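Local coordinates for NikO protein (Streptomyces tendae, PDB 4FQD) that acts as an enolpyruvyl transferase essential in nikkomycin biosynthesis, moving the enolpyruvyl group of phosphoenolpyruvate onto an acceptor, at residues A49-N55 with R255-L261; Y110-V116 with K197-M202; C273-L277 with L349-Y353; L303-V309 with L327-F332. The protein carries 4 engineered substitutions. Residues are numbered along the deposited sequence.

Interaction 1: A49-N55 with R255-L261; sequences APVRIEN and RPVDVTL. Engineered in segment 49-55: Arg52 (natural residue Pro).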
loop_
_atom_site.group_PDB
_atom_site.type_symbol
_atom_site.label_atom_id
_atom_site.label_comp_id
_atom_site.label_asym_id
_atom_site.label_seq_id
_atom_site.Cartn_x
_atom_site.Cartn_y
_atom_site.Cartn_z
ATOM N N ALA A 49 -19.384 11.026 -38.338
ATOM C CA ALA A 49 -18.684 12.284 -38.556
ATOM C C ALA A 49 -17.172 12.080 -38.514
ATOM O O ALA A 49 -16.682 11.208 -37.799
ATOM C CB ALA A 49 -19.107 13.304 -37.515
ATOM N N PRO A 50 -16.430 12.885 -39.289
ATOM C CA PRO A 50 -14.967 12.793 -39.282
ATOM C C PRO A 50 -14.377 13.273 -37.960
ATOM O O PRO A 50 -14.826 14.278 -37.409
ATOM C CB PRO A 50 -14.553 13.733 -40.420
ATOM C CG PRO A 50 -15.684 14.696 -40.544
ATOM C CD PRO A 50 -16.916 13.898 -40.241
ATOM N N VAL A 51 -13.381 12.550 -37.461
ATOM C CA VAL A 51 -12.713 12.921 -36.220
ATOM C C VAL A 51 -11.224 13.146 -36.459
ATOM O O VAL A 51 -10.491 12.212 -36.788
ATOM C CB VAL A 51 -12.899 11.843 -35.137
ATOM C CG1 VAL A 51 -12.083 12.185 -33.896
ATOM C CG2 VAL A 51 -14.370 11.693 -34.791
ATOM N N ARG A 52 -10.784 14.389 -36.299
ATOM C CA ARG A 52 -9.380 14.727 -36.489
ATOM C C ARG A 52 -8.611 14.639 -35.179
ATOM O O ARG A 52 -8.877 15.387 -34.238
ATOM C CB ARG A 52 -9.230 16.122 -37.097
ATOM C CG ARG A 52 -7.790 16.490 -37.397
ATOM C CD ARG A 52 -7.668 17.861 -38.035
ATOM N NE ARG A 52 -6.288 18.138 -38.421
ATOM C CZ ARG A 52 -5.869 19.291 -38.930
ATOM N NH1 ARG A 52 -6.725 20.287 -39.113
ATOM N NH2 ARG A 52 -4.591 19.450 -39.251
ATOM N N ILE A 53 -7.651 13.723 -35.126
ATOM C CA ILE A 53 -6.887 13.482 -33.910
ATOM C C ILE A 53 -5.465 14.019 -34.028
ATOM O O ILE A 53 -4.617 13.418 -34.688
ATOM C CB ILE A 53 -6.830 11.979 -33.581
ATOM C CG1 ILE A 53 -8.237 11.376 -33.604
ATOM C CG2 ILE A 53 -6.170 11.754 -32.234
ATOM C CD1 ILE A 53 -8.265 9.883 -33.366
ATOM N N GLU A 54 -5.209 15.155 -33.388
ATOM C CA GLU A 54 -3.875 15.742 -33.390
ATOM C C GLU A 54 -3.027 15.146 -32.272
ATOM O O GLU A 54 -3.558 14.539 -31.341
ATOM C CB GLU A 54 -3.952 17.262 -33.250
ATOM C CG GLU A 54 -4.823 17.928 -34.299
ATOM C CD GLU A 54 -4.256 19.251 -34.770
ATOM O OE1 GLU A 54 -3.058 19.504 -34.526
ATOM O OE2 GLU A 54 -5.007 20.035 -35.386
ATOM N N ASN A 55 -1.713 15.329 -32.373
ATOM C CA ASN A 55 -0.764 14.729 -31.441
ATOM C C ASN A 55 -0.980 13.222 -31.341
ATOM O O ASN A 55 -1.015 12.655 -30.251
ATOM C CB ASN A 55 -0.855 15.386 -30.058
ATOM C CG ASN A 55 0.309 15.016 -29.154
ATOM O OD1 ASN A 55 1.430 14.809 -29.619
ATOM N ND2 ASN A 55 0.043 14.920 -27.857
ATOM N N ARG A 255 -21.560 15.036 -35.404
ATOM C CA ARG A 255 -20.828 16.298 -35.389
ATOM C C ARG A 255 -19.320 16.079 -35.478
ATOM O O ARG A 255 -18.755 15.314 -34.698
ATOM C CB ARG A 255 -21.175 17.101 -34.136
ATOM C CG ARG A 255 -22.583 17.672 -34.142
ATOM C CD ARG A 255 -23.082 17.925 -32.731
ATOM N NE ARG A 255 -22.128 18.696 -31.941
ATOM C CZ ARG A 255 -22.277 18.965 -30.648
ATOM N NH1 ARG A 255 -21.361 19.673 -30.005
ATOM N NH2 ARG A 255 -23.343 18.524 -29.996
ATOM N N PRO A 256 -18.668 16.750 -36.442
ATOM C CA PRO A 256 -17.216 16.675 -36.654
ATOM C C PRO A 256 -16.437 17.103 -35.414
ATOM O O PRO A 256 -16.840 18.044 -34.730
ATOM C CB PRO A 256 -16.979 17.671 -37.793
ATOM C CG PRO A 256 -18.283 17.745 -38.509
ATOM C CD PRO A 256 -19.326 17.609 -37.443
ATOM N N VAL A 257 -15.333 16.417 -35.131
ATOM C CA VAL A 257 -14.575 16.666 -33.909
ATOM C C VAL A 257 -13.084 16.878 -34.160
ATOM O O VAL A 257 -12.446 16.112 -34.883
ATOM C CB VAL A 257 -14.746 15.507 -32.900
ATOM C CG1 VAL A 257 -13.909 15.752 -31.652
ATOM C CG2 VAL A 257 -16.210 15.328 -32.535
ATOM N N ASP A 258 -12.539 17.931 -33.557
ATOM C CA ASP A 258 -11.101 18.166 -33.545
ATOM C C ASP A 258 -10.574 17.977 -32.128
ATOM O O ASP A 258 -11.010 18.663 -31.202
ATOM C CB ASP A 258 -10.778 19.579 -34.034
ATOM C CG ASP A 258 -10.505 19.634 -35.524
ATOM O OD1 ASP A 258 -10.997 18.751 -36.256
ATOM O OD2 ASP A 258 -9.793 20.562 -35.962
ATOM N N VAL A 259 -9.640 17.049 -31.955
ATOM C CA VAL A 259 -9.108 16.761 -30.629
ATOM C C VAL A 259 -7.590 16.574 -30.628
ATOM O O VAL A 259 -7.034 15.874 -31.475
ATOM C CB VAL A 259 -9.807 15.530 -29.995
ATOM C CG1 VAL A 259 -9.714 14.323 -30.917
ATOM C CG2 VAL A 259 -9.222 15.221 -28.625
ATOM N N THR A 260 -6.925 17.224 -29.679
ATOM C CA THR A 260 -5.489 17.061 -29.497
ATOM C C THR A 260 -5.220 16.156 -28.299
ATOM O O THR A 260 -5.537 16.508 -27.163
ATOM C CB THR A 260 -4.796 18.415 -29.273
ATOM O OG1 THR A 260 -5.091 19.289 -30.370
ATOM C CG2 THR A 260 -3.291 18.230 -29.166
ATOM N N LEU A 261 -4.636 14.990 -28.560
ATOM C CA LEU A 261 -4.402 13.997 -27.516
ATOM C C LEU A 261 -3.510 14.505 -26.391
ATOM O O LEU A 261 -2.565 15.261 -26.619
ATOM C CB LEU A 261 -3.793 12.722 -28.103
ATOM C CG LEU A 261 -4.699 11.846 -28.965
ATOM C CD1 LEU A 261 -3.971 10.578 -29.386
ATOM C CD2 LEU A 261 -5.987 11.511 -28.231
HETATM O O HOH W 1 -13.149 16.810 -37.927
#
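Strands 50-54 and 257-260 lie side by side and parallel. Their axes come within 4.7 Å and differ by only 14° in direction. Backbone hydrogen bonds hold them in the zigzag of a parallel pair. Val257 N donates to Pro50 O (3.2 Å), and Val257 O accepts from Arg52 N (2.8 Å). Val259 N then donates to Arg52 O (2.9 Å), and Val259 O accepts from Glu54 N (2.7 Å). Leu261 N to Glu54 O (3.0 Å) continues the ladder. The side chain of Asn55 adds a last rung, with ND2 2.9 Å from Leu261 O. Water 1 lies 3.1 Å from Pro50 O and 3.2 Å from Val257 O, within hydrogen-bonding reach of both.

Most of the apolar contacts lie on the face of Val51, Ile53, Val257 and Val259. Ile53 CG1 is 4.3 Å from Val259 CG1, and Ile53 CG2 is 3.6 Å from Leu261 CG. Helices 34-44 and 219-231 cover this face.

Charged and polar groups occupy the other face. Arg52 is an engineered residue. Its NE is 3.8 Å from Glu54 OE2, a long ion pair, and its NH1 lies 4.4 Å from Asp258 OD2.

Within this chain, strand 257-260 is the edge of a mixed sheet, beside the strand 50-54 that pairs with 84-88 across its other side. Such sheets backed by inner helices are the hallmark of the inverse beta/alpha barrel of the EPSP synthase family.

Interaction 2: Y110-V116 with K197-M202; sequences YLLPALV and KTALLM. With SO4 (sulfate ion), chain C.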
loop_
_atom_site.group_PDB
_atom_site.type_symbol
_atom_site.label_atom_id
_atom_site.label_comp_id
_atom_site.label_asym_id
_atom_site.label_seq_id
_atom_site.Cartn_x
_atom_site.Cartn_y
_atom_site.Cartn_z
ATOM N N TYR A 110 -12.649 -2.413 -28.117
ATOM C CA TYR A 110 -13.579 -1.325 -27.842
ATOM C C TYR A 110 -14.279 -0.835 -29.107
ATOM O O TYR A 110 -14.917 0.218 -29.110
ATOM C CB TYR A 110 -12.863 -0.178 -27.124
ATOM C CG TYR A 110 -12.204 -0.616 -25.836
ATOM C CD1 TYR A 110 -12.966 -0.940 -24.721
ATOM C CD2 TYR A 110 -10.823 -0.715 -25.736
ATOM C CE1 TYR A 110 -12.373 -1.347 -23.543
ATOM C CE2 TYR A 110 -10.219 -1.121 -24.560
ATOM C CZ TYR A 110 -10.999 -1.436 -23.467
ATOM O OH TYR A 110 -10.407 -1.840 -22.293
ATOM N N LEU A 111 -14.154 -1.611 -30.179
ATOM C CA LEU A 111 -14.880 -1.344 -31.413
ATOM C C LEU A 111 -16.193 -2.115 -31.400
ATOM O O LEU A 111 -17.089 -1.849 -32.200
ATOM C CB LEU A 111 -14.047 -1.753 -32.628
ATOM C CG LEU A 111 -12.773 -0.948 -32.882
ATOM C CD1 LEU A 111 -11.977 -1.550 -34.031
ATOM C CD2 LEU A 111 -13.113 0.504 -33.170
ATOM N N LEU A 112 -16.291 -3.072 -30.482
ATOM C CA LEU A 112 -17.487 -3.902 -30.332
ATOM C C LEU A 112 -18.806 -3.135 -30.135
ATOM O O LEU A 112 -19.820 -3.509 -30.727
ATOM C CB LEU A 112 -17.297 -4.940 -29.219
ATOM C CG LEU A 112 -16.248 -6.022 -29.479
ATOM C CD1 LEU A 112 -16.168 -6.986 -28.306
ATOM C CD2 LEU A 112 -16.559 -6.763 -30.769
ATOM N N PRO A 113 -18.809 -2.079 -29.294
ATOM C CA PRO A 113 -20.052 -1.307 -29.175
ATOM C C PRO A 113 -20.486 -0.683 -30.499
ATOM O O PRO A 113 -21.682 -0.599 -30.770
ATOM C CB PRO A 113 -19.680 -0.207 -28.178
ATOM C CG PRO A 113 -18.612 -0.809 -27.349
ATOM C CD PRO A 113 -17.812 -1.652 -28.294
ATOM N N ALA A 114 -19.523 -0.255 -31.308
ATOM C CA ALA A 114 -19.826 0.325 -32.612
ATOM C C ALA A 114 -20.369 -0.730 -33.571
ATOM O O ALA A 114 -21.326 -0.481 -34.303
ATOM C CB ALA A 114 -18.590 0.985 -33.198
ATOM N N LEU A 115 -19.750 -1.906 -33.558
ATOM C CA LEU A 115 -20.138 -2.997 -34.445
ATOM C C LEU A 115 -21.533 -3.526 -34.124
ATOM O O LEU A 115 -22.366 -3.686 -35.017
ATOM C CB LEU A 115 -19.121 -4.138 -34.360
ATOM C CG LEU A 115 -17.690 -3.829 -34.805
ATOM C CD1 LEU A 115 -16.767 -4.998 -34.494
ATOM C CD2 LEU A 115 -17.651 -3.494 -36.288
ATOM N N VAL A 116 -21.783 -3.794 -32.848
ATOM C CA VAL A 116 -23.043 -4.401 -32.430
ATOM C C VAL A 116 -24.215 -3.429 -32.572
ATOM O O VAL A 116 -25.366 -3.845 -32.691
ATOM C CB VAL A 116 -22.962 -4.937 -30.978
ATOM C CG1 VAL A 116 -23.153 -3.813 -29.974
ATOM C CG2 VAL A 116 -23.994 -6.028 -30.753
ATOM N N LYS A 197 -15.237 2.070 -20.098
ATOM C CA LYS A 197 -15.136 2.475 -21.495
ATOM C C LYS A 197 -16.260 1.863 -22.321
ATOM O O LYS A 197 -16.907 2.549 -23.112
ATOM C CB LYS A 197 -13.783 2.060 -22.073
ATOM C CG LYS A 197 -12.593 2.692 -21.374
ATOM C CD LYS A 197 -11.285 2.110 -21.882
ATOM C CE LYS A 197 -10.101 2.672 -21.115
ATOM N NZ LYS A 197 -8.805 2.172 -21.650
ATOM N N THR A 198 -16.489 0.569 -22.124
ATOM C CA THR A 198 -17.527 -0.150 -22.851
ATOM C C THR A 198 -18.916 0.386 -22.517
ATOM O O THR A 198 -19.717 0.656 -23.412
ATOM C CB THR A 198 -17.482 -1.657 -22.546
ATOM O OG1 THR A 198 -16.201 -2.183 -22.918
ATOM C CG2 THR A 198 -18.567 -2.391 -23.317
ATOM N N ALA A 199 -19.191 0.542 -21.224
ATOM C CA ALA A 199 -20.490 1.025 -20.764
ATOM C C ALA A 199 -20.802 2.419 -21.296
ATOM O O ALA A 199 -21.942 2.709 -21.663
ATOM C CB ALA A 199 -20.552 1.012 -19.248
ATOM N N LEU A 200 -19.790 3.278 -21.331
ATOM C CA LEU A 200 -19.954 4.625 -21.863
ATOM C C LEU A 200 -20.296 4.592 -23.347
ATOM O O LEU A 200 -21.205 5.289 -23.798
ATOM C CB LEU A 200 -18.690 5.453 -21.636
ATOM C CG LEU A 200 -18.642 6.260 -20.342
ATOM C CD1 LEU A 200 -17.278 6.897 -20.172
ATOM C CD2 LEU A 200 -19.729 7.322 -20.349
ATOM N N LEU A 201 -19.562 3.776 -24.098
ATOM C CA LEU A 201 -19.806 3.618 -25.526
ATOM C C LEU A 201 -21.196 3.048 -25.780
ATOM O O LEU A 201 -21.925 3.532 -26.646
ATOM C CB LEU A 201 -18.741 2.719 -26.156
ATOM C CG LEU A 201 -17.331 3.305 -26.263
ATOM C CD1 LEU A 201 -16.339 2.244 -26.710
ATOM C CD2 LEU A 201 -17.317 4.487 -27.218
ATOM N N MET A 202 -21.557 2.020 -25.018
ATOM C CA MET A 202 -22.869 1.393 -25.142
ATOM C C MET A 202 -23.985 2.369 -24.792
ATOM O O MET A 202 -25.054 2.344 -25.398
ATOM C CB MET A 202 -22.963 0.153 -24.250
ATOM C CG MET A 202 -22.091 -1.009 -24.698
ATOM S SD MET A 202 -22.494 -1.586 -26.357
ATOM C CE MET A 202 -24.187 -2.125 -26.131
HETATM S S SO4 C . -7.679 -1.271 -20.427
HETATM O O1 SO4 C . -8.931 -0.522 -20.387
HETATM O O2 SO4 C . -7.200 -1.346 -21.805
HETATM O O3 SO4 C . -6.685 -0.593 -19.601
HETATM O O4 SO4 C . -7.901 -2.620 -19.912
#
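The short helical segments 112-116 and 197-202 run in roughly the same direction. Their axes approach to 9.4 Å and cross at -31°. The closest CA pair is Pro113 and Met202, 5.6 Å apart. No hydrogen bond joins the two segments directly.

Pro113 points toward helix 192-204. Its CB sits 3.7 Å from Leu201 CB and 3.6 Å from Met202 SD. Val116 CG1 touches the same sulfur at 4.3 Å. Tyr110 reaches along helix 192-204. Lys197 CD lies over the face of its ring in a CH-pi contact, 4.2 Å from the centroid.

Lys197 NZ binds sulfate O1 at 3.0 Å and forms a salt bridge with Asp220. Tyr110 OH lies 2.7 Å from the same O1, and Ser193 also bonds the ion. The sulfate probably comes from the crystallisation liquor. Helix 34-44 packs against Tyr110, Lys197 and Leu201. Buried helix-to-helix packing of this kind forms the interior of a lobe in the inverse barrel fold.

Interaction 3: C273-L277 with L349-Y353; sequences CAGVL and LLGAY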
loop_
_atom_site.group_PDB
_atom_site.type_symbol
_atom_site.label_atom_id
_atom_site.label_comp_id
_atom_site.label_asym_id
_atom_site.label_seq_id
_atom_site.Cartn_x
_atom_site.Cartn_y
_atom_site.Cartn_z
ATOM N N CYS A 273 12.142 9.254 -15.369
ATOM C CA CYS A 273 13.012 8.223 -14.817
ATOM C C CYS A 273 14.378 8.251 -15.494
ATOM O O CYS A 273 15.409 8.100 -14.838
ATOM C CB CYS A 273 12.373 6.843 -14.982
ATOM S SG CYS A 273 13.410 5.466 -14.435
ATOM N N ALA A 274 14.376 8.453 -16.806
ATOM C CA ALA A 274 15.610 8.500 -17.582
ATOM C C ALA A 274 16.430 9.747 -17.262
ATOM O O ALA A 274 17.649 9.675 -17.111
ATOM C CB ALA A 274 15.302 8.432 -19.071
ATOM N N GLY A 275 15.754 10.888 -17.162
ATOM C CA GLY A 275 16.418 12.147 -16.877
ATOM C C GLY A 275 17.076 12.180 -15.509
ATOM O O GLY A 275 18.162 12.735 -15.346
ATOM N N VAL A 276 16.417 11.579 -14.526
ATOM C CA VAL A 276 16.929 11.553 -13.160
ATOM C C VAL A 276 18.164 10.660 -13.030
ATOM O O VAL A 276 19.116 10.999 -12.325
ATOM C CB VAL A 276 15.838 11.089 -12.164
ATOM C CG1 VAL A 276 16.438 10.768 -10.805
ATOM C CG2 VAL A 276 14.756 12.150 -12.030
ATOM N N LEU A 277 18.155 9.532 -13.733
ATOM C CA LEU A 277 19.184 8.512 -13.545
ATOM C C LEU A 277 20.274 8.485 -14.617
ATOM O O LEU A 277 21.372 7.987 -14.370
ATOM C CB LEU A 277 18.538 7.128 -13.442
ATOM C CG LEU A 277 17.511 6.944 -12.322
ATOM C CD1 LEU A 277 16.950 5.530 -12.331
ATOM C CD2 LEU A 277 18.125 7.277 -10.971
ATOM N N LEU A 349 12.864 1.066 -10.338
ATOM C CA LEU A 349 14.233 1.382 -10.730
ATOM C C LEU A 349 14.751 2.584 -9.949
ATOM O O LEU A 349 15.912 2.615 -9.538
ATOM C CB LEU A 349 14.313 1.652 -12.234
ATOM C CG LEU A 349 15.692 2.007 -12.792
ATOM C CD1 LEU A 349 16.714 0.942 -12.422
ATOM C CD2 LEU A 349 15.625 2.189 -14.300
ATOM N N LEU A 350 13.884 3.571 -9.745
ATOM C CA LEU A 350 14.229 4.743 -8.951
ATOM C C LEU A 350 14.478 4.353 -7.498
ATOM O O LEU A 350 15.297 4.965 -6.814
ATOM C CB LEU A 350 13.117 5.792 -9.026
ATOM C CG LEU A 350 12.949 6.529 -10.355
ATOM C CD1 LEU A 350 11.686 7.375 -10.340
ATOM C CD2 LEU A 350 14.168 7.391 -10.643
ATOM N N GLY A 351 13.765 3.329 -7.038
ATOM C CA GLY A 351 13.910 2.843 -5.679
ATOM C C GLY A 351 15.272 2.228 -5.420
ATOM O O GLY A 351 15.734 2.177 -4.279
ATOM N N ALA A 352 15.921 1.764 -6.484
ATOM C CA ALA A 352 17.253 1.180 -6.380
ATOM C C ALA A 352 18.290 2.239 -6.023
ATOM O O ALA A 352 19.395 1.918 -5.587
ATOM C CB ALA A 352 17.630 0.482 -7.678
ATOM N N TYR A 353 17.924 3.503 -6.212
ATOM C CA TYR A 353 18.810 4.617 -5.902
ATOM C C TYR A 353 18.402 5.298 -4.600
ATOM O O TYR A 353 19.025 6.272 -4.177
ATOM C CB TYR A 353 18.816 5.628 -7.050
ATOM C CG TYR A 353 19.483 5.121 -8.308
ATOM C CD1 TYR A 353 18.814 4.268 -9.177
ATOM C CD2 TYR A 353 20.779 5.500 -8.630
ATOM C CE1 TYR A 353 19.420 3.803 -10.329
ATOM C CE2 TYR A 353 21.393 5.041 -9.780
ATOM C CZ TYR A 353 20.709 4.194 -10.626
ATOM O OH TYR A 353 21.316 3.734 -11.772
#
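Leu277 is the most deeply engaged bump here. It projects from helix 265-278 into a hollow lined by Leu349, Leu350 and Tyr353. Its CD1 is 3.8 Å from Leu349 CG and 3.7 Å from Leu350 CD2. Its CD2 rests on the face of the Tyr353 ring. Leu277 CD2 is 3.6 Å from the centroid of the Tyr353 ring and 13° off the normal, so the CH-pi contact is nearly head-on. The ring forms one flat wall of the hollow.

The fit works in the other direction too. Leu350 reaches between Cys273, Val276 and Leu277, three residues that line one side of a helix. Leu350 CD2 touches Val276 CG1 at 4.1 Å, and Leu350 CG lies 4.2 Å from Cys273 SG. Leu349 fills the space next to it, with CD2 4.0 Å from Cys273 SG. The backbones stay well apart, with the nearest CA atoms, those of Cys273 and Leu350, at 6.9 Å. Side chains therefore make the whole contact, and no hydrogen bond crosses it.

Other parts of the lobe close the surroundings. Helix 409-419 packs on Cys273 and Leu349 through Leu417, Val414 and Ala418. Helix 298-307 meets Leu350 through Leu304 and Met307. Leu323, in a loop, touches both Val276 and Tyr353. The contact thus joins helix 265-278 to the end of helix 344-351, with helices 409-419 and 298-307 packed against it.

Interaction 4: L303-V309 with L327-F332; sequences LLDRMGV and LRPVEF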
loop_
_atom_site.group_PDB
_atom_site.type_symbol
_atom_site.label_atom_id
_atom_site.label_comp_id
_atom_site.label_asym_id
_atom_site.label_seq_id
_atom_site.Cartn_x
_atom_site.Cartn_y
_atom_site.Cartn_z
ATOM N N LEU A 303 4.611 10.593 -5.278
ATOM C CA LEU A 303 5.683 9.657 -4.964
ATOM C C LEU A 303 7.044 10.260 -5.285
ATOM O O LEU A 303 7.978 10.153 -4.493
ATOM C CB LEU A 303 5.498 8.349 -5.729
ATOM C CG LEU A 303 4.392 7.423 -5.227
ATOM C CD1 LEU A 303 4.289 6.201 -6.120
ATOM C CD2 LEU A 303 4.655 7.016 -3.786
ATOM N N LEU A 304 7.144 10.893 -6.451
ATOM C CA LEU A 304 8.384 11.532 -6.882
ATOM C C LEU A 304 8.836 12.594 -5.886
ATOM O O LEU A 304 10.027 12.718 -5.596
ATOM C CB LEU A 304 8.215 12.158 -8.269
ATOM C CG LEU A 304 8.007 11.193 -9.439
ATOM C CD1 LEU A 304 7.881 11.962 -10.746
ATOM C CD2 LEU A 304 9.139 10.176 -9.515
ATOM N N ASP A 305 7.879 13.352 -5.364
ATOM C CA ASP A 305 8.175 14.381 -4.376
ATOM C C ASP A 305 8.641 13.752 -3.067
ATOM O O ASP A 305 9.512 14.289 -2.383
ATOM C CB ASP A 305 6.946 15.257 -4.126
ATOM C CG ASP A 305 7.198 16.330 -3.084
ATOM O OD1 ASP A 305 8.317 16.885 -3.057
ATOM O OD2 ASP A 305 6.280 16.616 -2.286
ATOM N N ARG A 306 8.054 12.611 -2.725
ATOM C CA ARG A 306 8.411 11.906 -1.500
ATOM C C ARG A 306 9.781 11.242 -1.609
ATOM O O ARG A 306 10.481 11.078 -0.609
ATOM C CB ARG A 306 7.337 10.874 -1.144
ATOM C CG ARG A 306 6.102 11.475 -0.486
ATOM C CD ARG A 306 4.865 10.619 -0.719
ATOM N NE ARG A 306 5.045 9.240 -0.278
ATOM C CZ ARG A 306 4.176 8.264 -0.520
ATOM N NH1 ARG A 306 3.066 8.517 -1.200
ATOM N NH2 ARG A 306 4.415 7.034 -0.083
ATOM N N MET A 307 10.162 10.868 -2.827
ATOM C CA MET A 307 11.462 10.245 -3.056
ATOM C C MET A 307 12.573 11.288 -3.133
ATOM O O MET A 307 13.749 10.964 -2.981
ATOM C CB MET A 307 11.442 9.397 -4.331
ATOM C CG MET A 307 10.449 8.247 -4.293
ATOM S SD MET A 307 10.520 7.192 -5.754
ATOM C CE MET A 307 12.000 6.242 -5.414
ATOM N N GLY A 308 12.191 12.540 -3.365
ATOM C CA GLY A 308 13.153 13.620 -3.465
ATOM C C GLY A 308 13.485 13.971 -4.903
ATOM O O GLY A 308 14.463 14.668 -5.172
ATOM N N VAL A 309 12.666 13.482 -5.829
ATOM C CA VAL A 309 12.857 13.756 -7.249
ATOM C C VAL A 309 12.336 15.143 -7.618
ATOM O O VAL A 309 11.178 15.469 -7.357
ATOM C CB VAL A 309 12.157 12.697 -8.125
ATOM C CG1 VAL A 309 12.118 13.145 -9.579
ATOM C CG2 VAL A 309 12.852 11.349 -7.988
ATOM N N LEU A 327 18.038 9.077 -3.172
ATOM C CA LEU A 327 16.604 9.284 -3.018
ATOM C C LEU A 327 16.086 8.696 -1.709
ATOM O O LEU A 327 16.826 8.044 -0.971
ATOM C CB LEU A 327 15.846 8.675 -4.198
ATOM C CG LEU A 327 16.101 9.303 -5.570
ATOM C CD1 LEU A 327 15.313 8.577 -6.648
ATOM C CD2 LEU A 327 15.756 10.785 -5.553
ATOM N N ARG A 328 14.812 8.940 -1.428
ATOM C CA ARG A 328 14.162 8.377 -0.251
ATOM C C ARG A 328 13.205 7.260 -0.654
ATOM O O ARG A 328 12.512 7.367 -1.666
ATOM C CB ARG A 328 13.416 9.462 0.525
ATOM C CG ARG A 328 14.309 10.317 1.410
ATOM C CD ARG A 328 14.215 11.786 1.041
ATOM N NE ARG A 328 12.831 12.243 0.962
ATOM C CZ ARG A 328 12.473 13.487 0.661
ATOM N NH1 ARG A 328 11.189 13.816 0.608
ATOM N NH2 ARG A 328 13.398 14.404 0.413
ATOM N N PRO A 329 13.169 6.180 0.140
ATOM C CA PRO A 329 12.307 5.031 -0.156
ATOM C C PRO A 329 10.836 5.344 0.092
ATOM O O PRO A 329 10.513 6.213 0.903
ATOM C CB PRO A 329 12.795 3.972 0.834
ATOM C CG PRO A 329 13.325 4.757 1.980
ATOM C CD PRO A 329 13.945 5.985 1.376
ATOM N N VAL A 330 9.957 4.636 -0.609
ATOM C CA VAL A 330 8.519 4.822 -0.459
ATOM C C VAL A 330 7.790 3.484 -0.468
ATOM O O VAL A 330 8.278 2.505 -1.032
ATOM C CB VAL A 330 7.939 5.692 -1.594
ATOM C CG1 VAL A 330 8.355 7.147 -1.430
ATOM C CG2 VAL A 330 8.369 5.150 -2.948
ATOM N N GLU A 331 6.625 3.446 0.168
ATOM C CA GLU A 331 5.730 2.304 0.038
ATOM C C GLU A 331 4.392 2.787 -0.512
ATOM O O GLU A 331 3.850 3.797 -0.061
ATOM C CB GLU A 331 5.572 1.547 1.366
ATOM C CG GLU A 331 4.686 2.206 2.411
ATOM C CD GLU A 331 3.219 1.822 2.278
ATOM O OE1 GLU A 331 2.394 2.372 3.036
ATOM O OE2 GLU A 331 2.890 0.973 1.421
ATOM N N PHE A 332 3.873 2.077 -1.506
ATOM C CA PHE A 332 2.634 2.486 -2.151
ATOM C C PHE A 332 1.952 1.320 -2.849
ATOM O O PHE A 332 2.501 0.221 -2.937
ATOM C CB PHE A 332 2.897 3.610 -3.156
ATOM C CG PHE A 332 3.728 3.188 -4.334
ATOM C CD1 PHE A 332 5.110 3.207 -4.266
ATOM C CD2 PHE A 332 3.126 2.775 -5.512
ATOM C CE1 PHE A 332 5.878 2.819 -5.347
ATOM C CE2 PHE A 332 3.887 2.385 -6.596
ATOM C CZ PHE A 332 5.266 2.409 -6.514
HETATM O O HOH W 2 6.519 5.849 1.625
HETATM O O HOH W 3 9.881 9.374 1.450
#
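Met307 O is the central acceptor. It takes a hydrogen bond from Arg328 N at 2.8 Å, which ties the end of helix 298-307 to the chain leading into strand 331-334. Arg306 O accepts from water 3 (2.7 Å), which also donates to Pro329 O (3.3 Å). The side chain of Arg328 lies beside the helix end, with NE 3.1 Å from Arg306 O.

Arg306 NH2 has two partners here: a weak hydrogen bond to Glu331 O (3.3 Å) and water 2 (3.0 Å). Water 2 also accepts from Glu331 N (2.8 Å). Arg306 NH1 forms a salt bridge with Asp302. The Glu331 carboxylate bonds Thr333 N of the second subunit.

Apolar groups fill the inner side. Leu303 CD1 sits 3.5 Å from the centroid of the Phe332 ring, over its face. Val330 CG1 meets Met307 CG at 3.7 Å.

Gly308, with positive phi, is the C-prime residue of a Schellman motif. Val309 N binds Leu304 O at 2.8 Å, while Gly308 N to Asp305 O is weak at 3.3 Å. This helix end packs on an outer sheet of the inverse barrel, beside the subunit interface.

The four contacts fall into two groups. Interactions 3 and 4 are direct neighbours, with centres 11 Å apart. Tyr353 O and Leu327 N, 3.1 Å apart, probably share a hydrogen bond, and Val276 CG2 meets Val309 CG1 at 3.7 Å. Interactions 1 and 2 have centres 19 Å apart and do not touch. Helix 34-44 packs against both. Interaction 2 lies about 39 Å, centre to centre, from interactions 3 and 4, across the centre of the chain. Strand 257-260 of interaction 1 leads into helix 265-278 of interaction 3, 36 Å away between centres. Among the four, interaction 2 holds the sulfate, and interaction 4 reaches the second subunit.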